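Local coordinates for protein putative NAD dependent dehydrogenase (Micromonospora echinospora, PDB 6NOR) that binds NAD and probably acts as an oxidoreductase of the Gfo/Idh/MocA family in the biosynthesis of the antibiotic gentamicin, at residues A96-I101 with E115-L120; G109-V114 with R135-A140; L198-V203 with V338-T343. One frame throughout, in Å; residues are numbered along the deposited sequence.

Overall arrangement
All three contacts lie within one chain. Contact 1 and contact 2 belong to the Rossmann domain and share elements: helix 98-107 and strand 111-114 follow each other, and H98 of contact 1 packs on V114 of contact 2. Contact 1 is buried and polar, a histidine reading backbone carbonyls beside the NAD ribose. Contact 2 is parallel sheet pairing, buried at L113 and A140 but running out to exposed R135. Contact 3, also buried, is apolar helix packing with a tryptophan at its centre; that ring touches K116, P117 and L118 of contact 1. Contacts 2 and 3 do not touch, their centres standing about 21 Å apart.

Contact 1: A96-I101 with E115-L120; sequences ATHEPI and EKPLVL. With NAD (nicotinamide-adenine-dinucleotide), chain G.
This is a buried histidine-to-backbone contact in the Rossmann domain: H98, in the first turn of helix 98-107, meets the E115-K116-P117 loop that follows strand 111-114, the EKP motif of the Gfo/Idh/MocA family. The peptide bond before P117 is cis. CG of H98 lies beside its own backbone N (chi1 -71°), and this sends the ring across to the loop, where ND1 donates to P117 O over 2.8 Å with an N-H...O angle of 146°. A longer bond runs from ND1 to L118 O at 3.3 Å; here the donor sits above the carbonyl plane rather than on a lone pair. Both oxygens lie near the imidazole plane, and NE2 is tied on to T93 O, so the ring is held at both nitrogens and its rotation is fixed. H98 CE1 also comes 3.2 Å from E115 O.

At the other end of the contact the packing is apolar. E99 CB lies 3.9 Å from V119 CG1, with the carboxylate leading away, and L120 CD1 rests on the CA and CB of A96.

The loop so anchored holds the nicotinamide half of NAD. K116 O takes a hydrogen bond from the ribose O2D at 2.8 Å, while K116 NZ makes a weak hydrogen bond to H201. In the E115 carboxylate OE2 is bonded to H39, and OE1, which also takes a weak bond from K116 N, accepts the carboxamide N7N of NAD at 2.9 Å.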
loop_
_atom_site.group_PDB
_atom_site.type_symbol
_atom_site.label_atom_id
_atom_site.label_comp_id
_atom_site.label_asym_id
_atom_site.label_seq_id
_atom_site.Cartn_x
_atom_site.Cartn_y
_atom_site.Cartn_z
ATOM N N ALA A 96 1.440 18.439 34.692
ATOM C CA ALA A 96 2.023 18.796 35.995
ATOM C C ALA A 96 1.037 18.700 37.161
ATOM O O ALA A 96 1.452 18.661 38.313
ATOM C CB ALA A 96 2.626 20.190 35.948
ATOM N N THR A 97 -0.260 18.632 36.871
ATOM C CA THR A 97 -1.248 18.499 37.929
ATOM C C THR A 97 -1.476 17.032 38.317
ATOM O O THR A 97 -2.089 16.754 39.333
ATOM C CB THR A 97 -2.597 19.142 37.525
ATOM O OG1 THR A 97 -3.181 18.400 36.453
ATOM C CG2 THR A 97 -2.405 20.594 37.087
ATOM N N HIS A 98 -0.971 16.089 37.529
ATOM C CA HIS A 98 -1.200 14.666 37.810
ATOM C C HIS A 98 -0.746 14.214 39.192
ATOM O O HIS A 98 -1.484 13.533 39.899
ATOM C CB HIS A 98 -0.490 13.786 36.769
ATOM C CG HIS A 98 -1.117 13.837 35.422
ATOM N ND1 HIS A 98 -0.598 13.174 34.333
ATOM C CD2 HIS A 98 -2.216 14.485 34.978
ATOM C CE1 HIS A 98 -1.351 13.411 33.280
ATOM N NE2 HIS A 98 -2.342 14.203 33.647
ATOM N N GLU A 99 0.469 14.560 39.576
ATOM C CA GLU A 99 0.981 14.083 40.862
ATOM C C GLU A 99 0.180 14.592 42.086
ATOM O O GLU A 99 -0.188 13.789 42.921
ATOM C CB GLU A 99 2.464 14.436 41.010
ATOM C CG GLU A 99 3.196 13.613 42.072
ATOM C CD GLU A 99 3.014 14.163 43.475
ATOM O OE1 GLU A 99 2.882 15.399 43.609
ATOM O OE2 GLU A 99 2.988 13.365 44.440
ATOM N N PRO A 100 -0.075 15.913 42.206
ATOM C CA PRO A 100 -0.870 16.335 43.369
ATOM C C PRO A 100 -2.264 15.700 43.398
ATOM O O PRO A 100 -2.726 15.235 44.442
ATOM C CB PRO A 100 -1.006 17.849 43.194
ATOM C CG PRO A 100 -0.004 18.234 42.168
ATOM C CD PRO A 100 0.328 17.052 41.354
ATOM N N ILE A 101 -2.925 15.685 42.250
ATOM C CA ILE A 101 -4.284 15.184 42.180
ATOM C C ILE A 101 -4.332 13.688 42.479
ATOM O O ILE A 101 -5.160 13.239 43.266
ATOM C CB ILE A 101 -4.912 15.489 40.806
ATOM C CG1 ILE A 101 -5.215 16.984 40.700
ATOM C CG2 ILE A 101 -6.192 14.716 40.607
ATOM C CD1 ILE A 101 -5.785 17.403 39.341
ATOM N N GLU A 115 -3.824 9.649 33.308
ATOM C CA GLU A 115 -3.387 9.761 31.952
ATOM C C GLU A 115 -1.862 9.859 31.851
ATOM O O GLU A 115 -1.191 10.277 32.779
ATOM C CB GLU A 115 -4.022 10.966 31.286
ATOM C CG GLU A 115 -5.188 10.623 30.408
ATOM C CD GLU A 115 -4.861 9.558 29.359
ATOM O OE1 GLU A 115 -3.700 9.471 28.897
ATOM O OE2 GLU A 115 -5.784 8.810 28.992
ATOM N N LYS A 116 -1.346 9.423 30.713
ATOM C CA LYS A 116 -0.003 9.721 30.243
ATOM C C LYS A 116 0.237 11.240 30.193
ATOM O O LYS A 116 -0.644 11.991 29.802
ATOM C CB LYS A 116 0.177 9.111 28.847
ATOM C CG LYS A 116 0.853 10.072 27.908
ATOM C CD LYS A 116 0.194 10.121 26.617
ATOM C CE LYS A 116 0.163 11.513 26.026
ATOM N NZ LYS A 116 -0.505 11.421 24.692
ATOM N N PRO A 117 1.424 11.700 30.606
ATOM C CA PRO A 117 2.461 10.920 31.281
ATOM C C PRO A 117 2.107 10.790 32.748
ATOM O O PRO A 117 1.540 11.732 33.289
ATOM C CB PRO A 117 3.729 11.760 31.076
ATOM C CG PRO A 117 3.235 13.153 30.988
ATOM C CD PRO A 117 1.851 13.090 30.371
ATOM N N LEU A 118 2.394 9.648 33.362
ATOM C CA LEU A 118 1.975 9.405 34.744
ATOM C C LEU A 118 2.331 10.616 35.602
ATOM O O LEU A 118 1.454 11.320 36.064
ATOM C CB LEU A 118 2.623 8.132 35.305
ATOM C CG LEU A 118 2.179 7.770 36.723
ATOM C CD1 LEU A 118 0.701 7.624 36.738
ATOM C CD2 LEU A 118 2.832 6.489 37.257
ATOM N N VAL A 119 3.625 10.861 35.757
ATOM C CA VAL A 119 4.156 12.019 36.451
ATOM C C VAL A 119 5.392 12.497 35.699
ATOM O O VAL A 119 5.743 11.941 34.675
ATOM C CB VAL A 119 4.547 11.682 37.876
ATOM C CG1 VAL A 119 3.294 11.428 38.730
ATOM C CG2 VAL A 119 5.459 10.486 37.857
ATOM N N LEU A 120 6.074 13.515 36.210
ATOM C CA LEU A 120 7.186 14.084 35.457
ATOM C C LEU A 120 8.555 13.829 36.078
ATOM O O LEU A 120 9.533 14.441 35.682
ATOM C CB LEU A 120 6.965 15.583 35.278
ATOM C CG LEU A 120 5.649 15.889 34.551
ATOM C CD1 LEU A 120 5.284 17.368 34.691
ATOM C CD2 LEU A 120 5.726 15.438 33.074
HETATM P PA NAD G . -7.298 19.441 27.625
HETATM O O1A NAD G . -6.601 20.823 27.645
HETATM O O2A NAD G . -8.180 19.237 26.452
HETATM O O5B NAD G . -8.160 19.284 28.926
HETATM C C5B NAD G . -7.563 19.571 30.178
HETATM C C4B NAD G . -8.741 19.786 31.164
HETATM O O4B NAD G . -8.326 19.774 32.399
HETATM C C3B NAD G . -9.326 21.162 30.936
HETATM O O3B NAD G . -10.683 21.038 30.865
HETATM C C2B NAD G . -8.906 21.969 32.195
HETATM O O2B NAD G . -9.941 22.981 32.470
HETATM C C1B NAD G . -8.922 21.074 33.097
HETATM N N9A NAD G . -8.046 21.358 34.218
HETATM C C8A NAD G . -6.866 22.010 34.256
HETATM N N7A NAD G . -6.415 21.971 35.534
HETATM C C5A NAD G . -7.306 21.306 36.272
HETATM C C6A NAD G . -7.351 20.997 37.599
HETATM N N6A NAD G . -6.417 21.311 38.561
HETATM N N1A NAD G . -8.366 20.299 38.087
HETATM C C2A NAD G . -9.381 19.911 37.277
HETATM N N3A NAD G . -9.341 20.228 35.960
HETATM C C4A NAD G . -8.310 20.916 35.458
HETATM O O3 NAD G . -6.177 18.369 27.666
HETATM P PN NAD G . -6.274 16.832 27.257
HETATM O O1N NAD G . -7.570 16.180 27.612
HETATM O O2N NAD G . -5.975 16.682 25.775
HETATM O O5D NAD G . -5.132 16.115 28.072
HETATM C C5D NAD G . -5.309 15.789 29.438
HETATM C C4D NAD G . -4.384 14.608 29.798
HETATM O O4D NAD G . -4.592 13.564 29.049
HETATM C C3D NAD G . -2.895 14.995 29.550
HETATM O O3D NAD G . -2.165 14.501 30.521
HETATM C C2D NAD G . -2.572 14.363 28.179
HETATM O O2D NAD G . -1.108 14.103 28.084
HETATM C C1D NAD G . -3.269 13.262 28.181
HETATM N N1N NAD G . -3.644 12.844 26.863
HETATM C C2N NAD G . -3.595 11.488 26.559
HETATM C C3N NAD G . -3.948 11.021 25.291
HETATM C C7N NAD G . -3.843 9.509 25.031
HETATM O O7N NAD G . -4.044 9.077 23.956
HETATM N N7N NAD G . -3.468 8.644 26.095
HETATM C C4N NAD G . -4.345 11.887 24.297
HETATM C C5N NAD G . -4.407 13.248 24.598
HETATM C C6N NAD G . -4.050 13.723 25.888
#

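Contact 2: G109-V114 with R135-A140; sequences GRNVLV and RGVVLA
L139 CD1 touches two valine methyls, 3.8 Å from V112 CG1 and 4.0 Å from V114 CG2, and makes the apolar centre of a parallel strand pair. The two strands, 111-114 and 139-141, are joined through helix 122-134 in a beta-alpha-beta crossover at the edge of the Rossmann sheet. V112 and L139 stand side by side on the face covered by helices 98-107 and 122-134. L139 CG is anti to its amide N (chi1 170°), which swings the CD1 methyl across to the neighbouring strand. On the other face L113 CD1 reaches A140 CB at 4.1 Å, under helix 313-326.

Outward from these side chains runs the backbone ladder. V112 N donates to V138 O, A140 N to V112 O and V114 N to A140 O, all within 2.9 to 3.0 Å, and L113 CA adds a CA-H...O contact to A140 O.

One step before the first of these rungs, a side chain continues the pattern. N111 OD1 accepts V138 N at 2.9 Å in an almost straight bond, 177° at the hydrogen, while its ND2 goes the other way to R87 O. The amide thus bridges strand 86-91 and the segment 135-140. V137 covers the turn beside it, with CG1 3.7 Å from G109 O.

G109 and G136, both with positive phi, end helices in Schellman motifs. At the polar edge the R135 guanidinium, bonded through NH1 to A107 O, lays one face over G109, whose CA sits above its centre, 3.7 Å from R135 CZ.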
loop_
_atom_site.group_PDB
_atom_site.type_symbol
_atom_site.label_atom_id
_atom_site.label_comp_id
_atom_site.label_asym_id
_atom_site.label_seq_id
_atom_site.Cartn_x
_atom_site.Cartn_y
_atom_site.Cartn_z
ATOM N N GLY A 109 -8.157 7.071 49.625
ATOM C CA GLY A 109 -8.455 5.657 49.499
ATOM C C GLY A 109 -9.190 5.255 48.242
ATOM O O GLY A 109 -9.917 4.275 48.232
ATOM N N ARG A 110 -9.000 6.009 47.172
ATOM C CA ARG A 110 -9.648 5.695 45.900
ATOM C C ARG A 110 -8.702 5.120 44.858
ATOM O O ARG A 110 -7.530 5.481 44.791
ATOM C CB ARG A 110 -10.303 6.942 45.330
ATOM C CG ARG A 110 -11.756 7.029 45.598
ATOM C CD ARG A 110 -12.032 7.286 47.061
ATOM N NE ARG A 110 -13.336 7.912 47.197
ATOM C CZ ARG A 110 -13.713 8.637 48.230
ATOM N NH1 ARG A 110 -12.881 8.823 49.235
ATOM N NH2 ARG A 110 -14.918 9.179 48.251
ATOM N N ASN A 111 -9.232 4.230 44.032
ATOM C CA ASN A 111 -8.497 3.743 42.874
ATOM C C ASN A 111 -8.371 4.856 41.856
ATOM O O ASN A 111 -9.231 5.729 41.790
ATOM C CB ASN A 111 -9.199 2.547 42.259
ATOM C CG ASN A 111 -9.434 1.451 43.253
ATOM O OD1 ASN A 111 -8.591 0.575 43.444
ATOM N ND2 ASN A 111 -10.588 1.491 43.902
ATOM N N VAL A 112 -7.301 4.841 41.071
ATOM C CA VAL A 112 -7.062 5.947 40.171
ATOM C C VAL A 112 -6.391 5.510 38.858
ATOM O O VAL A 112 -5.479 4.699 38.839
ATOM C CB VAL A 112 -6.220 7.053 40.884
ATOM C CG1 VAL A 112 -4.811 6.603 41.121
ATOM C CG2 VAL A 112 -6.253 8.362 40.100
ATOM N N LEU A 113 -6.918 6.035 37.758
ATOM C CA LEU A 113 -6.316 5.926 36.444
ATOM C C LEU A 113 -5.801 7.299 36.074
ATOM O O LEU A 113 -6.585 8.223 35.960
ATOM C CB LEU A 113 -7.331 5.431 35.408
ATOM C CG LEU A 113 -7.010 5.568 33.916
ATOM C CD1 LEU A 113 -5.690 4.919 33.584
ATOM C CD2 LEU A 113 -8.104 4.962 33.047
ATOM N N VAL A 114 -4.486 7.425 35.916
ATOM C CA VAL A 114 -3.842 8.675 35.516
ATOM C C VAL A 114 -3.428 8.641 34.064
ATOM O O VAL A 114 -2.773 7.716 33.633
ATOM C CB VAL A 114 -2.576 8.967 36.334
ATOM C CG1 VAL A 114 -2.055 10.356 36.011
ATOM C CG2 VAL A 114 -2.852 8.808 37.818
ATOM N N ARG A 135 -1.954 1.790 50.259
ATOM C CA ARG A 135 -3.347 2.130 50.486
ATOM C C ARG A 135 -4.232 1.000 49.980
ATOM O O ARG A 135 -5.441 1.035 50.097
ATOM C CB ARG A 135 -3.666 3.455 49.780
ATOM C CG ARG A 135 -4.736 4.292 50.412
ATOM C CD ARG A 135 -4.364 4.782 51.799
ATOM N NE ARG A 135 -5.367 5.730 52.273
ATOM C CZ ARG A 135 -6.587 5.401 52.699
ATOM N NH1 ARG A 135 -7.427 6.353 53.093
ATOM N NH2 ARG A 135 -6.971 4.128 52.735
ATOM N N GLY A 136 -3.608 -0.019 49.411
ATOM C CA GLY A 136 -4.327 -1.133 48.807
ATOM C C GLY A 136 -5.258 -0.773 47.653
ATOM O O GLY A 136 -6.301 -1.404 47.510
ATOM N N VAL A 137 -4.888 0.220 46.833
ATOM C CA VAL A 137 -5.706 0.608 45.674
ATOM C C VAL A 137 -4.971 0.411 44.360
ATOM O O VAL A 137 -3.757 0.247 44.326
ATOM C CB VAL A 137 -6.164 2.079 45.742
ATOM C CG1 VAL A 137 -7.085 2.298 46.930
ATOM C CG2 VAL A 137 -4.969 3.008 45.800
ATOM N N VAL A 138 -5.725 0.416 43.272
ATOM C CA VAL A 138 -5.132 0.307 41.954
ATOM C C VAL A 138 -4.657 1.674 41.494
ATOM O O VAL A 138 -5.393 2.668 41.580
ATOM C CB VAL A 138 -6.122 -0.267 40.917
ATOM C CG1 VAL A 138 -5.504 -0.239 39.504
ATOM C CG2 VAL A 138 -6.550 -1.678 41.308
ATOM N N LEU A 139 -3.402 1.707 41.054
ATOM C CA LEU A 139 -2.841 2.811 40.290
ATOM C C LEU A 139 -2.619 2.319 38.858
ATOM O O LEU A 139 -1.921 1.345 38.627
ATOM C CB LEU A 139 -1.524 3.301 40.892
ATOM C CG LEU A 139 -0.685 4.302 40.070
ATOM C CD1 LEU A 139 -1.433 5.579 39.798
ATOM C CD2 LEU A 139 0.637 4.617 40.765
ATOM N N ALA A 140 -3.224 2.996 37.900
ATOM C CA ALA A 140 -3.137 2.570 36.525
ATOM C C ALA A 140 -2.779 3.776 35.713
ATOM O O ALA A 140 -3.081 4.888 36.121
ATOM C CB ALA A 140 -4.462 1.960 36.065
#

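Contact 3: L198-V203 with V338-T343; sequences LGWHAV and VAVVET
A339 O is gripped twice: T343 OG1 donates to it at 2.9 Å, and the helical bond from T343 N arrives at 3.2 Å from the opposite face of the carbonyl plane. With OG1 beside its backbone N (chi1 -58°), T343 folds its hydroxyl back onto its own helix, and its CB and CG2 are what it offers to V203, whose CG1 meets CG2 tip to tip at 4.0 Å.

W200 and V340 bury the most surface here. CG of W200 is anti to the backbone N, which carries the indole over to helix 334-353. V340 comes in at about a right angle and sets CG1 on one face of the six-membered ring, 3.6 Å from the centroid and 14° off the normal, a CH-pi contact. V341 takes the rim instead: its CG2 lies near the ring plane, 3.6 Å from W200 CZ3. One aromatic group is therefore met over its face and at its edge by consecutive valines of a single helix turn. V340 is shared, since CG2, its other methyl, approaches V203 CG1 at 4.3 Å.

The two helical segments cross at 119°, their axes 9.7 Å apart at the closest, in plain apolar packing. A337 and L344 of helix 334-353 add to the cover of W200, and P117 lies against the same indole, so the indole is held between the NAD-binding loop and helix 334-353, with A202 and V203 resting on strand 246-252 and V341 passing contact on to helix 122-134.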
loop_
_atom_site.group_PDB
_atom_site.type_symbol
_atom_site.label_atom_id
_atom_site.label_comp_id
_atom_site.label_asym_id
_atom_site.label_seq_id
_atom_site.Cartn_x
_atom_site.Cartn_y
_atom_site.Cartn_z
ATOM N N LEU A 198 4.380 12.382 23.014
ATOM C CA LEU A 198 4.316 11.270 22.071
ATOM C C LEU A 198 5.348 10.217 22.427
ATOM O O LEU A 198 5.136 9.026 22.231
ATOM C CB LEU A 198 4.545 11.749 20.632
ATOM C CG LEU A 198 3.627 12.869 20.152
ATOM C CD1 LEU A 198 3.985 13.277 18.748
ATOM C CD2 LEU A 198 2.172 12.472 20.213
ATOM N N GLY A 199 6.467 10.676 22.964
ATOM C CA GLY A 199 7.564 9.798 23.288
ATOM C C GLY A 199 7.175 8.849 24.389
ATOM O O GLY A 199 7.710 7.762 24.460
ATOM N N TRP A 200 6.254 9.258 25.253
ATOM C CA TRP A 200 5.719 8.334 26.234
ATOM C C TRP A 200 5.243 7.049 25.563
ATOM O O TRP A 200 5.629 5.954 25.956
ATOM C CB TRP A 200 4.554 8.941 27.028
ATOM C CG TRP A 200 4.038 7.952 28.025
ATOM C CD1 TRP A 200 3.188 6.903 27.788
ATOM C CD2 TRP A 200 4.379 7.877 29.401
ATOM N NE1 TRP A 200 2.979 6.197 28.931
ATOM C CE2 TRP A 200 3.695 6.780 29.943
ATOM C CE3 TRP A 200 5.186 8.649 30.239
ATOM C CZ2 TRP A 200 3.798 6.425 31.270
ATOM C CZ3 TRP A 200 5.284 8.300 31.552
ATOM C CH2 TRP A 200 4.593 7.199 32.063
ATOM N N HIS A 201 4.388 7.194 24.557
ATOM C CA HIS A 201 3.849 6.043 23.853
ATOM C C HIS A 201 4.877 5.278 23.084
ATOM O O HIS A 201 4.863 4.056 23.058
ATOM C CB HIS A 201 2.781 6.478 22.885
ATOM C CG HIS A 201 1.570 7.021 23.546
ATOM N ND1 HIS A 201 0.799 6.265 24.396
ATOM C CD2 HIS A 201 0.981 8.234 23.478
ATOM C CE1 HIS A 201 -0.219 6.985 24.817
ATOM N NE2 HIS A 201 -0.129 8.184 24.276
ATOM N N ALA A 202 5.756 6.003 22.424
ATOM C CA ALA A 202 6.724 5.356 21.584
ATOM C C ALA A 202 7.618 4.474 22.460
ATOM O O ALA A 202 7.892 3.329 22.122
ATOM C CB ALA A 202 7.537 6.380 20.804
ATOM N N VAL A 203 8.030 4.996 23.611
ATOM C CA VAL A 203 8.921 4.237 24.487
ATOM C C VAL A 203 8.195 3.037 25.089
ATOM O O VAL A 203 8.748 1.959 25.153
ATOM C CB VAL A 203 9.507 5.111 25.593
ATOM C CG1 VAL A 203 10.240 4.254 26.590
ATOM C CG2 VAL A 203 10.468 6.133 24.987
ATOM N N VAL A 338 7.192 3.466 35.570
ATOM C CA VAL A 338 8.469 3.906 36.112
ATOM C C VAL A 338 9.584 3.725 35.077
ATOM O O VAL A 338 10.444 4.583 34.919
ATOM C CB VAL A 338 8.836 3.129 37.412
ATOM C CG1 VAL A 338 10.270 3.357 37.786
ATOM C CG2 VAL A 338 7.948 3.548 38.552
ATOM N N ALA A 339 9.568 2.605 34.362
ATOM C CA ALA A 339 10.595 2.381 33.369
ATOM C C ALA A 339 10.512 3.431 32.251
ATOM O O ALA A 339 11.528 3.920 31.784
ATOM C CB ALA A 339 10.490 0.979 32.809
ATOM N N VAL A 340 9.300 3.791 31.839
ATOM C CA VAL A 340 9.140 4.798 30.791
ATOM C C VAL A 340 9.610 6.163 31.279
ATOM O O VAL A 340 10.303 6.876 30.566
ATOM C CB VAL A 340 7.678 4.911 30.316
ATOM C CG1 VAL A 340 7.514 6.094 29.409
ATOM C CG2 VAL A 340 7.240 3.642 29.618
ATOM N N VAL A 341 9.229 6.529 32.503
ATOM C CA VAL A 341 9.590 7.839 33.032
ATOM C C VAL A 341 11.118 8.022 33.094
ATOM O O VAL A 341 11.628 9.086 32.767
ATOM C CB VAL A 341 8.974 8.088 34.442
ATOM C CG1 VAL A 341 9.507 9.363 35.035
ATOM C CG2 VAL A 341 7.450 8.165 34.363
ATOM N N GLU A 342 11.853 6.996 33.491
ATOM C CA GLU A 342 13.292 7.184 33.592
ATOM C C GLU A 342 13.966 7.160 32.228
ATOM O O GLU A 342 14.975 7.834 32.030
ATOM C CB GLU A 342 13.940 6.156 34.520
ATOM C CG GLU A 342 13.462 4.754 34.398
ATOM C CD GLU A 342 13.657 3.983 35.697
ATOM O OE1 GLU A 342 13.668 4.623 36.768
ATOM O OE2 GLU A 342 13.811 2.743 35.649
ATOM N N THR A 343 13.397 6.424 31.282
ATOM C CA THR A 343 13.894 6.495 29.925
ATOM C C THR A 343 13.764 7.908 29.381
ATOM O O THR A 343 14.710 8.438 28.818
ATOM C CB THR A 343 13.174 5.539 28.990
ATOM O OG1 THR A 343 13.304 4.200 29.485
ATOM C CG2 THR A 343 13.837 5.611 27.619
#